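Local coordinates for STU0660 (Streptococcus thermophilus, PDB 3ZTH), which probably binds DNA as a large Csn2-type CRISPR-associated protein, taking part in CRISPR-mediated bacterial immunity, and carries bound magnesium, at residues F3-P8 with P60-E65; Y33-L38 with Y77-S82; S39-G44 with V70-Y75; K198-L203 with N231-L236. All blocks are in the same frame, centred on the assembly; numbering follows the deposited sequence.

Overall arrangement
The four contacts lie in a connected layer formed by the N-terminal part of the chain and a mixed sheet of the kind found in P-loop NTPases. Contact 4 joins two inner strands of that sheet; contact 2 sets helix 28-43 against strand 76-80, outermost in it within the chain. The centres of contacts 2 and 4 are about 11 Å apart. Contact 3 joins the end of the same helix to loop 70-75, about 11 Å from contact 2 and about 12 Å from contacts 1 and 4 between centres. Contact 1 belongs to a separate antiparallel sheet on the helix, its centre about 18 Å from that of contact 4. All lie away from the magnesium ligands Gln26 and Asp240.

Contact 1 (F3-P8 with P60-E65); sequences FFVQHP and PTILDE
The carbonyl oxygen of Phe4 is the best-held polar atom, with two hydrogen bonds and one CA-H...O contact. Leu63 N reaches it at 3.1 Å along a nearly straight N-H...O line (168°), although from above the carbonyl plane; Arg12 NH1 gives the second bond, and Ile62 CA adds its hydrogen at 3.5 Å. Phe4 N returns a shorter bond, 2.7 Å to Leu63 O, so Phe4 and Leu63 form the hydrogen-bonded pair of an antiparallel bridge, with Val5 and Ile62 the adjoining non-hydrogen-bonded pair. Strand 2-5 is the middle of a three-stranded antiparallel sheet, between strands 62-63 and 13-16, the latter joined by backbone bonds Phe3-Leu15 and Val5-Ile13.

Beyond the bridge the pairing passes to a side chain. Gln6 N bonds Thr61 O at 3.2 Å, almost along the C=O axis, but Gln6 O is bonded to Tyr33 OH. The Gln6 side-chain amide takes over: with CG anti to the backbone N (chi1 -158°) and the chain extended, Gln6 OE1 accepts from Thr61 N at 2.8 Å, the donor lying 51° above the amide carbonyl plane.

Val5 and Ile62 share the face turned to helix 28-43, where they pack on Ile37 and Phe42 respectively. On this side the Ile62 and Phe3 side chains cross obliquely, Ile62 CG2 lying 3.9 Å from Phe3 CB. Phe4 and Leu63 occupy the other face and touch through their CB atoms. The Phe4 ring, in cation-pi contact with Arg67, turns its edge to the chain after the bridge, where CD2 of Phe4 lies 3.4 Å from Asp64 O.

Contact 2 (Y33-L38 with Y77-S82); sequences YTWQIL and YIDISS
Hydrogen bonding centres on the carboxylate of Asp79, which fastens helix 28-43 to strand 76-80. Trp35 extends CG anti to its backbone N, and its NE1 meets Asp79 OD2 at 2.8 Å on the syn lone pair. The bond is somewhat bent, 142° at the hydrogen, and ring and carboxylate planes stand 54° apart. Within the strand, Tyr77 OH donates to the anti lone pair of the same Asp79 OD2 at 2.7 Å. Ser81 OG holds the other oxygen, Asp79 OD1, at 3.0 Å. Three donors thus fix the rotation of the carboxylate and would favour its ionised form. Ser81 OG also bonds Lys204 NZ.

Among van der Waals contacts, Ser81 OG comes to 3.4 Å from Trp35 CZ2, and Leu38 O sits over one face of the Tyr77 ring.

The helix packs on one face of a P-loop NTPase-type sheet, in which strand 76-80 is outermost within the chain. The segment axes stay 11.1 Å apart at 140°, so side chains bridge the gap. Lys204 makes a cation-pi contact with Trp35, Tyr77 lies on Leu200 and Val202 of the neighbouring strand 199-204, and Trp174 of a second subunit packs against Gln36 and Ile37 of the helix.

Contact 3 (S39-G44 with V70-Y75); sequences SWYFGG and VKRSSY
Two different first torsions set neighbouring rings against each other at the end of helix 28-43: CG of Tyr41 is anti to the backbone N (chi1 -162°), while CG of Phe42 is anti to its carbonyl carbon. From the facing loop Arg72 bends at chi3 (60°) and folds back over the helix terminus. The motif is a helix C-terminus met by a type I beta turn, Lys71 to Ser74, whose Ser74 N bonds Lys71 O; on the helix side, Gly44 is the first residue to leave helical phi/psi, with positive phi.

Arg72 works along its whole length. Its CG stands almost over the centre of the Tyr41 ring, 3.6 Å from the centroid, a CH-pi contact. Further out, Arg72 NE gives Tyr41 O a 2.7 Å bond that is nearly straight (173°), in the guanidinium plane and on a carbonyl lone pair. Arg72 NH2 makes a weak bond to Trp40 O and another hydrogen bond to Lys45 O. The positive group therefore sits where a helix exposes carbonyl oxygens, which would favour its charge.

Tyr41 OH reaches across to Val70 O at 2.7 Å. Beside it Phe42 is sandwiched: Tyr41 CD2 lies over one face, and the opposite face receives the edge of Tyr75 in a T-shaped pair, centroids 5.2 Å apart. The rim of Phe42 meets Lys71 O and Arg72 O near its plane, with Val70 CG1 4.1 Å from Phe42 CZ. A water donates to Tyr41 O at 2.9 Å and, weakly, to Arg72 O.

Contact 4 (K198-L203 with N231-L236); sequences KYLIVL and NLTFIL
Two neighbouring parallel strands, 199-204 and 232-237, pair side by side in the interior of the mixed sheet, strand 76-80 flanking the first and strand 20-24 the second. Their segment axes run 4.8 Å apart at 19°. Five backbone hydrogen bonds alternate in direction: Tyr199 N to Asn231 O, Thr233 N to Tyr199 O, Ile201 N to Thr233 O, Ile235 N to Ile201 O and Leu203 N to Ile235 O. The bond from Ile201 N to Thr233 O is the shortest, 2.8 Å, and lies nearly along the C=O axis. CA hydrogens add support, as at Phe234 CA, 3.3 Å from Ile201 O.

With helix 212-228 as the connection the two strands make a beta-alpha-beta unit, a building block of the P-loop NTPase fold to which this family is assigned. The helix packs on Leu203, Leu232, Phe234 and Leu236. On that face Phe234 CE1 touches both Ile201 CG2 and Leu203 CD1, each at 3.9 Å, while Leu203 CB meets Leu236 CD2 at 3.7 Å. Helix 177-192 packs on the same face through Tyr199, Ile201 and Leu232.

On the reverse, Leu200 has CG anti to its backbone N (chi1 172°), which brings CD1 across the strands to Thr233 CG2 at 3.7 Å and Ile235 CD1 at 3.8 Å. Val202 CG2 lies alongside Ile235 CB.

Contact 1 (F3-P8 with P60-E65)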
# COMPACT_ATOMS: atom_id res chain seq x y z
N PHE A 3 -27.76 -12.77 -28.67
CA PHE A 3 -27.42 -12.59 -27.27
C PHE A 3 -28.76 -12.38 -26.59
O PHE A 3 -29.57 -11.55 -27.02
CB PHE A 3 -26.57 -11.33 -27.02
CG PHE A 3 -25.12 -11.45 -27.43
CD1 PHE A 3 -24.54 -12.68 -27.72
CD2 PHE A 3 -24.33 -10.31 -27.52
CE1 PHE A 3 -23.19 -12.77 -28.08
CE2 PHE A 3 -22.98 -10.39 -27.88
CZ PHE A 3 -22.41 -11.63 -28.16
N PHE A 4 -29.03 -13.14 -25.53
CA PHE A 4 -30.25 -12.96 -24.78
C PHE A 4 -29.76 -12.44 -23.44
O PHE A 4 -29.38 -13.21 -22.56
CB PHE A 4 -31.02 -14.27 -24.67
CG PHE A 4 -31.79 -14.61 -25.92
CD1 PHE A 4 -32.99 -13.95 -26.21
CD2 PHE A 4 -31.30 -15.54 -26.83
CE1 PHE A 4 -33.68 -14.22 -27.39
CE2 PHE A 4 -32.00 -15.81 -28.02
CZ PHE A 4 -33.19 -15.15 -28.30
N VAL A 5 -29.74 -11.12 -23.32
CA VAL A 5 -29.23 -10.45 -22.12
C VAL A 5 -30.20 -10.42 -20.97
O VAL A 5 -31.37 -10.02 -21.12
CB VAL A 5 -28.81 -9.00 -22.45
CG1 VAL A 5 -28.12 -8.37 -21.24
CG2 VAL A 5 -27.88 -9.00 -23.66
N GLN A 6 -29.71 -10.81 -19.81
CA GLN A 6 -30.52 -10.84 -18.62
C GLN A 6 -30.97 -9.46 -18.17
O GLN A 6 -30.19 -8.50 -18.12
CB GLN A 6 -29.75 -11.51 -17.49
CG GLN A 6 -30.66 -12.05 -16.40
CD GLN A 6 -29.91 -12.94 -15.45
OE1 GLN A 6 -29.08 -13.77 -15.86
NE2 GLN A 6 -30.20 -12.80 -14.16
N HIS A 7 -32.26 -9.37 -17.84
CA HIS A 7 -32.88 -8.14 -17.37
C HIS A 7 -33.33 -8.40 -15.94
O HIS A 7 -33.89 -9.44 -15.64
CB HIS A 7 -34.09 -7.82 -18.24
CG HIS A 7 -34.72 -6.50 -17.93
ND1 HIS A 7 -34.30 -5.32 -18.50
CD2 HIS A 7 -35.74 -6.18 -17.10
CE1 HIS A 7 -35.04 -4.33 -18.05
NE2 HIS A 7 -35.92 -4.82 -17.20
N PRO A 8 -33.11 -7.43 -15.04
CA PRO A 8 -33.51 -7.60 -13.64
C PRO A 8 -34.94 -8.09 -13.36
O PRO A 8 -35.14 -8.86 -12.42
CB PRO A 8 -33.22 -6.23 -13.02
CG PRO A 8 -33.32 -5.30 -14.18
CD PRO A 8 -32.62 -6.07 -15.27
N PRO A 60 -25.31 -12.09 -13.37
CA PRO A 60 -26.11 -11.99 -14.60
C PRO A 60 -25.55 -12.85 -15.74
O PRO A 60 -24.34 -13.05 -15.86
CB PRO A 60 -26.06 -10.49 -14.91
CG PRO A 60 -24.70 -10.10 -14.40
CD PRO A 60 -24.64 -10.81 -13.06
N THR A 61 -26.45 -13.34 -16.59
CA THR A 61 -26.05 -14.21 -17.68
C THR A 61 -26.48 -13.72 -19.07
O THR A 61 -27.39 -12.91 -19.21
CB THR A 61 -26.62 -15.62 -17.42
OG1 THR A 61 -25.58 -16.46 -16.90
CG2 THR A 61 -27.20 -16.23 -18.67
N ILE A 62 -25.79 -14.23 -20.10
CA ILE A 62 -26.11 -13.91 -21.49
C ILE A 62 -26.21 -15.23 -22.24
O ILE A 62 -25.23 -15.98 -22.32
CB ILE A 62 -25.02 -13.04 -22.17
CG1 ILE A 62 -24.91 -11.69 -21.46
CG2 ILE A 62 -25.36 -12.85 -23.64
CD1 ILE A 62 -24.06 -10.67 -22.20
N LEU A 63 -27.38 -15.53 -22.80
CA LEU A 63 -27.60 -16.78 -23.52
C LEU A 63 -27.59 -16.63 -25.03
O LEU A 63 -27.84 -15.54 -25.55
CB LEU A 63 -28.94 -17.40 -23.10
CG LEU A 63 -29.19 -17.47 -21.59
CD1 LEU A 63 -30.60 -17.99 -21.33
CD2 LEU A 63 -28.14 -18.37 -20.94
N ASP A 64 -27.30 -17.72 -25.73
CA ASP A 64 -27.30 -17.70 -27.19
C ASP A 64 -28.64 -18.22 -27.69
O ASP A 64 -29.57 -18.42 -26.91
CB ASP A 64 -26.16 -18.56 -27.75
CG ASP A 64 -26.23 -20.00 -27.26
OD1 ASP A 64 -27.31 -20.62 -27.40
OD2 ASP A 64 -25.21 -20.50 -26.75
N GLU A 65 -28.74 -18.45 -29.00
CA GLU A 65 -29.97 -18.94 -29.61
C GLU A 65 -30.47 -20.21 -28.94
O GLU A 65 -31.64 -20.32 -28.60
CB GLU A 65 -29.76 -19.22 -31.10
CG GLU A 65 -29.02 -18.13 -31.86
CD GLU A 65 -27.49 -18.28 -31.81
OE1 GLU A 65 -26.89 -18.11 -30.73
OE2 GLU A 65 -26.90 -18.58 -32.88

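Contact 2 (Y33-L38 with Y77-S82)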
# COMPACT_ATOMS: atom_id res chain seq x y z
N TYR A 33 -28.59 0.22 -20.19
CA TYR A 33 -28.54 -0.96 -19.35
C TYR A 33 -27.90 -2.11 -20.12
O TYR A 33 -27.07 -2.84 -19.59
CB TYR A 33 -29.95 -1.37 -18.92
CG TYR A 33 -29.97 -2.72 -18.26
CD1 TYR A 33 -29.60 -2.86 -16.92
CD2 TYR A 33 -30.30 -3.87 -18.98
CE1 TYR A 33 -29.54 -4.13 -16.31
CE2 TYR A 33 -30.25 -5.14 -18.38
CZ TYR A 33 -29.87 -5.25 -17.05
OH TYR A 33 -29.83 -6.49 -16.45
N THR A 34 -28.29 -2.26 -21.38
CA THR A 34 -27.77 -3.32 -22.22
C THR A 34 -26.26 -3.13 -22.37
O THR A 34 -25.49 -4.10 -22.29
CB THR A 34 -28.44 -3.30 -23.59
OG1 THR A 34 -29.86 -3.37 -23.41
CG2 THR A 34 -28.00 -4.49 -24.42
N TRP A 35 -25.83 -1.88 -22.55
CA TRP A 35 -24.40 -1.58 -22.66
C TRP A 35 -23.66 -1.91 -21.35
O TRP A 35 -22.57 -2.48 -21.37
CB TRP A 35 -24.16 -0.10 -22.99
CG TRP A 35 -22.71 0.26 -22.87
CD1 TRP A 35 -21.72 -0.08 -23.75
CD2 TRP A 35 -22.05 0.88 -21.75
NE1 TRP A 35 -20.49 0.26 -23.24
CE2 TRP A 35 -20.66 0.86 -22.02
CE3 TRP A 35 -22.51 1.44 -20.55
CZ2 TRP A 35 -19.72 1.37 -21.12
CZ3 TRP A 35 -21.57 1.95 -19.65
CH2 TRP A 35 -20.18 1.92 -19.95
N GLN A 36 -24.26 -1.54 -20.22
CA GLN A 36 -23.63 -1.78 -18.92
C GLN A 36 -23.40 -3.27 -18.66
O GLN A 36 -22.36 -3.66 -18.14
CB GLN A 36 -24.51 -1.18 -17.81
CG GLN A 36 -23.89 -1.20 -16.41
CD GLN A 36 -22.65 -0.33 -16.30
OE1 GLN A 36 -21.52 -0.81 -16.49
NE2 GLN A 36 -22.84 0.96 -16.00
N ILE A 37 -24.38 -4.09 -19.00
CA ILE A 37 -24.27 -5.52 -18.80
C ILE A 37 -23.21 -6.09 -19.74
O ILE A 37 -22.34 -6.85 -19.33
CB ILE A 37 -25.60 -6.24 -19.12
CG1 ILE A 37 -26.67 -5.84 -18.10
CG2 ILE A 37 -25.38 -7.73 -19.11
CD1 ILE A 37 -26.43 -6.40 -16.70
N LEU A 38 -23.29 -5.71 -21.01
CA LEU A 38 -22.34 -6.18 -22.01
C LEU A 38 -20.89 -5.94 -21.59
O LEU A 38 -20.06 -6.85 -21.61
CB LEU A 38 -22.60 -5.49 -23.34
CG LEU A 38 -23.71 -6.11 -24.20
CD1 LEU A 38 -24.05 -5.18 -25.34
CD2 LEU A 38 -23.24 -7.45 -24.71
N TYR A 77 -12.64 -8.56 -25.42
CA TYR A 77 -13.50 -7.39 -25.38
C TYR A 77 -12.81 -6.03 -25.24
O TYR A 77 -11.98 -5.83 -24.36
CB TYR A 77 -14.48 -7.56 -24.22
CG TYR A 77 -15.54 -6.50 -24.13
CD1 TYR A 77 -16.67 -6.55 -24.94
CD2 TYR A 77 -15.43 -5.45 -23.21
CE1 TYR A 77 -17.66 -5.58 -24.85
CE2 TYR A 77 -16.42 -4.47 -23.12
CZ TYR A 77 -17.53 -4.54 -23.94
OH TYR A 77 -18.51 -3.58 -23.86
N ILE A 78 -13.18 -5.09 -26.10
CA ILE A 78 -12.62 -3.74 -26.01
C ILE A 78 -13.75 -2.73 -26.01
O ILE A 78 -14.47 -2.60 -27.00
CB ILE A 78 -11.71 -3.38 -27.17
CG1 ILE A 78 -10.44 -4.24 -27.13
CG2 ILE A 78 -11.36 -1.90 -27.08
CD1 ILE A 78 -9.41 -3.85 -28.20
N ASP A 79 -13.89 -2.01 -24.91
CA ASP A 79 -14.94 -1.01 -24.80
C ASP A 79 -14.44 0.39 -25.09
O ASP A 79 -13.51 0.87 -24.45
CB ASP A 79 -15.55 -1.03 -23.40
CG ASP A 79 -16.88 -0.30 -23.35
OD1 ASP A 79 -16.86 0.93 -23.14
OD2 ASP A 79 -17.93 -0.95 -23.54
N ILE A 80 -15.06 1.04 -26.06
CA ILE A 80 -14.70 2.40 -26.41
C ILE A 80 -15.92 3.30 -26.28
O ILE A 80 -16.74 3.39 -27.19
CB ILE A 80 -14.11 2.48 -27.82
CG1 ILE A 80 -12.73 1.82 -27.84
CG2 ILE A 80 -13.98 3.92 -28.27
CD1 ILE A 80 -12.04 1.88 -29.18
N SER A 81 -16.05 3.95 -25.13
CA SER A 81 -17.16 4.84 -24.86
C SER A 81 -16.70 6.28 -24.75
O SER A 81 -17.48 7.16 -24.42
CB SER A 81 -17.90 4.42 -23.59
OG SER A 81 -18.61 3.21 -23.81
N SER A 82 -15.42 6.50 -25.01
CA SER A 82 -14.83 7.84 -24.98
C SER A 82 -13.48 7.80 -25.67
O SER A 82 -12.88 6.73 -25.81
CB SER A 82 -14.62 8.31 -23.54
OG SER A 82 -13.49 7.67 -22.98

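Contact 3 (S39-G44 with V70-Y75)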
# COMPACT_ATOMS: atom_id res chain seq x y z
N SER A 39 -20.59 -4.71 -21.20
CA SER A 39 -19.23 -4.39 -20.81
C SER A 39 -18.81 -5.11 -19.53
O SER A 39 -17.65 -5.51 -19.40
CB SER A 39 -19.09 -2.87 -20.64
OG SER A 39 -19.87 -2.41 -19.57
N TRP A 40 -19.73 -5.27 -18.59
CA TRP A 40 -19.40 -5.95 -17.34
C TRP A 40 -19.18 -7.43 -17.60
O TRP A 40 -18.20 -8.01 -17.14
CB TRP A 40 -20.52 -5.77 -16.32
CG TRP A 40 -20.41 -4.50 -15.52
CD1 TRP A 40 -19.59 -3.43 -15.76
CD2 TRP A 40 -21.14 -4.18 -14.33
NE1 TRP A 40 -19.77 -2.46 -14.80
CE2 TRP A 40 -20.71 -2.89 -13.91
CE3 TRP A 40 -22.11 -4.85 -13.57
CZ2 TRP A 40 -21.23 -2.27 -12.76
CZ3 TRP A 40 -22.63 -4.22 -12.43
CH2 TRP A 40 -22.18 -2.94 -12.04
N TYR A 41 -20.09 -8.02 -18.34
CA TYR A 41 -20.03 -9.44 -18.67
C TYR A 41 -18.75 -9.80 -19.40
O TYR A 41 -18.01 -10.69 -18.98
CB TYR A 41 -21.22 -9.80 -19.55
CG TYR A 41 -21.53 -11.28 -19.60
CD1 TYR A 41 -22.10 -11.94 -18.51
CD2 TYR A 41 -21.30 -12.02 -20.77
CE1 TYR A 41 -22.45 -13.28 -18.57
CE2 TYR A 41 -21.64 -13.37 -20.84
CZ TYR A 41 -22.22 -13.99 -19.74
OH TYR A 41 -22.60 -15.31 -19.81
N PHE A 42 -18.49 -9.13 -20.52
CA PHE A 42 -17.32 -9.42 -21.32
C PHE A 42 -16.07 -8.65 -20.91
O PHE A 42 -14.97 -8.98 -21.34
CB PHE A 42 -17.61 -9.14 -22.80
CG PHE A 42 -18.67 -10.05 -23.39
CD1 PHE A 42 -18.50 -11.43 -23.38
CD2 PHE A 42 -19.82 -9.52 -23.96
CE1 PHE A 42 -19.47 -12.27 -23.92
CE2 PHE A 42 -20.79 -10.35 -24.51
CZ PHE A 42 -20.61 -11.73 -24.49
N GLY A 43 -16.24 -7.63 -20.08
CA GLY A 43 -15.12 -6.82 -19.64
C GLY A 43 -14.35 -7.31 -18.43
O GLY A 43 -13.35 -6.70 -18.05
N GLY A 44 -14.81 -8.40 -17.81
CA GLY A 44 -14.09 -8.92 -16.66
C GLY A 44 -14.45 -8.29 -15.32
O GLY A 44 -13.66 -8.33 -14.37
N VAL A 70 -23.25 -17.94 -22.89
CA VAL A 70 -22.15 -17.42 -23.69
C VAL A 70 -21.04 -17.09 -22.71
O VAL A 70 -21.20 -16.20 -21.89
CB VAL A 70 -22.57 -16.14 -24.44
CG1 VAL A 70 -21.42 -15.65 -25.31
CG2 VAL A 70 -23.80 -16.41 -25.27
N LYS A 71 -19.93 -17.81 -22.78
CA LYS A 71 -18.82 -17.58 -21.86
C LYS A 71 -18.33 -16.14 -21.85
O LYS A 71 -18.22 -15.49 -22.89
CB LYS A 71 -17.65 -18.50 -22.19
CG LYS A 71 -17.97 -19.97 -22.06
CD LYS A 71 -16.72 -20.80 -22.29
CE LYS A 71 -17.02 -22.29 -22.23
NZ LYS A 71 -15.78 -23.10 -22.41
N ARG A 72 -18.02 -15.64 -20.65
CA ARG A 72 -17.53 -14.28 -20.48
C ARG A 72 -16.15 -14.14 -21.11
O ARG A 72 -15.73 -13.04 -21.48
CB ARG A 72 -17.47 -13.93 -18.99
CG ARG A 72 -18.82 -13.97 -18.29
CD ARG A 72 -18.72 -13.53 -16.84
NE ARG A 72 -18.21 -12.17 -16.72
CZ ARG A 72 -17.93 -11.56 -15.57
NH1 ARG A 72 -18.10 -12.21 -14.42
NH2 ARG A 72 -17.47 -10.32 -15.56
N SER A 73 -15.46 -15.26 -21.23
CA SER A 73 -14.12 -15.30 -21.80
C SER A 73 -14.18 -15.48 -23.32
O SER A 73 -13.16 -15.43 -24.00
CB SER A 73 -13.34 -16.46 -21.20
OG SER A 73 -13.96 -17.70 -21.52
N SER A 74 -15.38 -15.68 -23.84
CA SER A 74 -15.59 -15.90 -25.26
C SER A 74 -14.96 -14.87 -26.22
O SER A 74 -14.64 -15.22 -27.36
CB SER A 74 -17.09 -16.01 -25.54
OG SER A 74 -17.32 -16.35 -26.89
N TYR A 75 -14.77 -13.63 -25.77
CA TYR A 75 -14.19 -12.61 -26.65
C TYR A 75 -13.09 -11.80 -26.00
O TYR A 75 -13.00 -11.72 -24.78
CB TYR A 75 -15.25 -11.57 -27.07
CG TYR A 75 -16.47 -12.08 -27.78
CD1 TYR A 75 -16.47 -12.29 -29.16
CD2 TYR A 75 -17.66 -12.31 -27.09
CE1 TYR A 75 -17.61 -12.71 -29.83
CE2 TYR A 75 -18.81 -12.72 -27.75
CZ TYR A 75 -18.78 -12.92 -29.12
OH TYR A 75 -19.92 -13.35 -29.76
O HOH W 1 -15.17 -11.17 -18.69

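Contact 4 (K198-L203 with N231-L236)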
# COMPACT_ATOMS: atom_id res chain seq x y z
N LYS A 198 -11.30 -14.43 -31.23
CA LYS A 198 -12.41 -13.52 -31.41
C LYS A 198 -12.27 -12.18 -30.67
O LYS A 198 -11.88 -12.13 -29.51
CB LYS A 198 -13.72 -14.21 -31.00
CG LYS A 198 -13.95 -15.55 -31.69
CD LYS A 198 -15.44 -15.92 -31.83
CE LYS A 198 -16.21 -15.87 -30.50
NZ LYS A 198 -15.72 -16.84 -29.48
N TYR A 199 -12.57 -11.11 -31.39
CA TYR A 199 -12.50 -9.76 -30.84
C TYR A 199 -13.86 -9.08 -30.93
O TYR A 199 -14.47 -9.02 -32.00
CB TYR A 199 -11.48 -8.92 -31.59
CG TYR A 199 -10.09 -9.00 -31.01
CD1 TYR A 199 -9.36 -10.19 -31.06
CD2 TYR A 199 -9.52 -7.91 -30.36
CE1 TYR A 199 -8.10 -10.28 -30.48
CE2 TYR A 199 -8.26 -7.98 -29.79
CZ TYR A 199 -7.55 -9.17 -29.85
OH TYR A 199 -6.32 -9.25 -29.25
N LEU A 200 -14.33 -8.58 -29.80
CA LEU A 200 -15.61 -7.90 -29.76
C LEU A 200 -15.33 -6.47 -29.35
O LEU A 200 -14.83 -6.22 -28.26
CB LEU A 200 -16.53 -8.56 -28.76
CG LEU A 200 -17.85 -7.85 -28.47
CD1 LEU A 200 -18.60 -7.55 -29.77
CD2 LEU A 200 -18.67 -8.73 -27.54
N ILE A 201 -15.64 -5.53 -30.24
CA ILE A 201 -15.41 -4.13 -29.96
C ILE A 201 -16.70 -3.33 -29.94
O ILE A 201 -17.46 -3.32 -30.91
CB ILE A 201 -14.45 -3.55 -31.02
CG1 ILE A 201 -13.16 -4.37 -31.02
CG2 ILE A 201 -14.16 -2.08 -30.73
CD1 ILE A 201 -12.10 -3.85 -31.96
N VAL A 202 -16.95 -2.66 -28.82
CA VAL A 202 -18.14 -1.85 -28.61
C VAL A 202 -17.82 -0.36 -28.73
O VAL A 202 -16.88 0.11 -28.10
CB VAL A 202 -18.75 -2.10 -27.21
CG1 VAL A 202 -19.82 -1.07 -26.92
CG2 VAL A 202 -19.34 -3.48 -27.14
N LEU A 203 -18.62 0.36 -29.50
CA LEU A 203 -18.40 1.80 -29.69
C LEU A 203 -19.64 2.68 -29.48
O LEU A 203 -20.60 2.59 -30.23
CB LEU A 203 -17.86 2.07 -31.09
CG LEU A 203 -16.38 1.76 -31.33
CD1 LEU A 203 -16.17 1.29 -32.76
CD2 LEU A 203 -15.57 3.01 -31.05
N ASN A 231 -13.09 -13.17 -37.54
CA ASN A 231 -13.10 -13.20 -36.09
C ASN A 231 -13.41 -11.86 -35.41
O ASN A 231 -13.37 -11.77 -34.18
CB ASN A 231 -11.76 -13.74 -35.60
CG ASN A 231 -10.57 -12.98 -36.17
OD1 ASN A 231 -10.56 -12.62 -37.35
ND2 ASN A 231 -9.56 -12.74 -35.34
N LEU A 232 -13.72 -10.84 -36.20
CA LEU A 232 -14.00 -9.52 -35.64
C LEU A 232 -15.47 -9.15 -35.59
O LEU A 232 -16.20 -9.34 -36.56
CB LEU A 232 -13.24 -8.46 -36.43
CG LEU A 232 -13.40 -7.00 -36.00
CD1 LEU A 232 -13.01 -6.87 -34.53
CD2 LEU A 232 -12.52 -6.12 -36.88
N THR A 233 -15.91 -8.61 -34.46
CA THR A 233 -17.29 -8.19 -34.29
C THR A 233 -17.39 -6.80 -33.67
O THR A 233 -16.73 -6.49 -32.67
CB THR A 233 -18.09 -9.17 -33.39
OG1 THR A 233 -18.18 -10.44 -34.05
CG2 THR A 233 -19.49 -8.64 -33.14
N PHE A 234 -18.23 -5.97 -34.28
CA PHE A 234 -18.46 -4.61 -33.82
C PHE A 234 -19.91 -4.42 -33.34
O PHE A 234 -20.85 -4.91 -33.96
CB PHE A 234 -18.20 -3.63 -34.97
CG PHE A 234 -16.76 -3.24 -35.14
CD1 PHE A 234 -16.18 -2.28 -34.33
CD2 PHE A 234 -15.99 -3.81 -36.16
CE1 PHE A 234 -14.85 -1.88 -34.53
CE2 PHE A 234 -14.66 -3.42 -36.36
CZ PHE A 234 -14.10 -2.46 -35.55
N ILE A 235 -20.08 -3.73 -32.21
CA ILE A 235 -21.41 -3.41 -31.69
C ILE A 235 -21.41 -1.90 -31.49
O ILE A 235 -20.69 -1.39 -30.63
CB ILE A 235 -21.70 -4.06 -30.33
CG1 ILE A 235 -21.86 -5.57 -30.47
CG2 ILE A 235 -23.01 -3.50 -29.77
CD1 ILE A 235 -22.18 -6.28 -29.15
N LEU A 236 -22.21 -1.20 -32.29
CA LEU A 236 -22.31 0.26 -32.24
C LEU A 236 -23.65 0.72 -31.67
O LEU A 236 -24.65 0.01 -31.75
CB LEU A 236 -22.14 0.84 -33.66
CG LEU A 236 -21.03 0.25 -34.55
CD1 LEU A 236 -21.15 0.82 -35.96
CD2 LEU A 236 -19.66 0.57 -33.97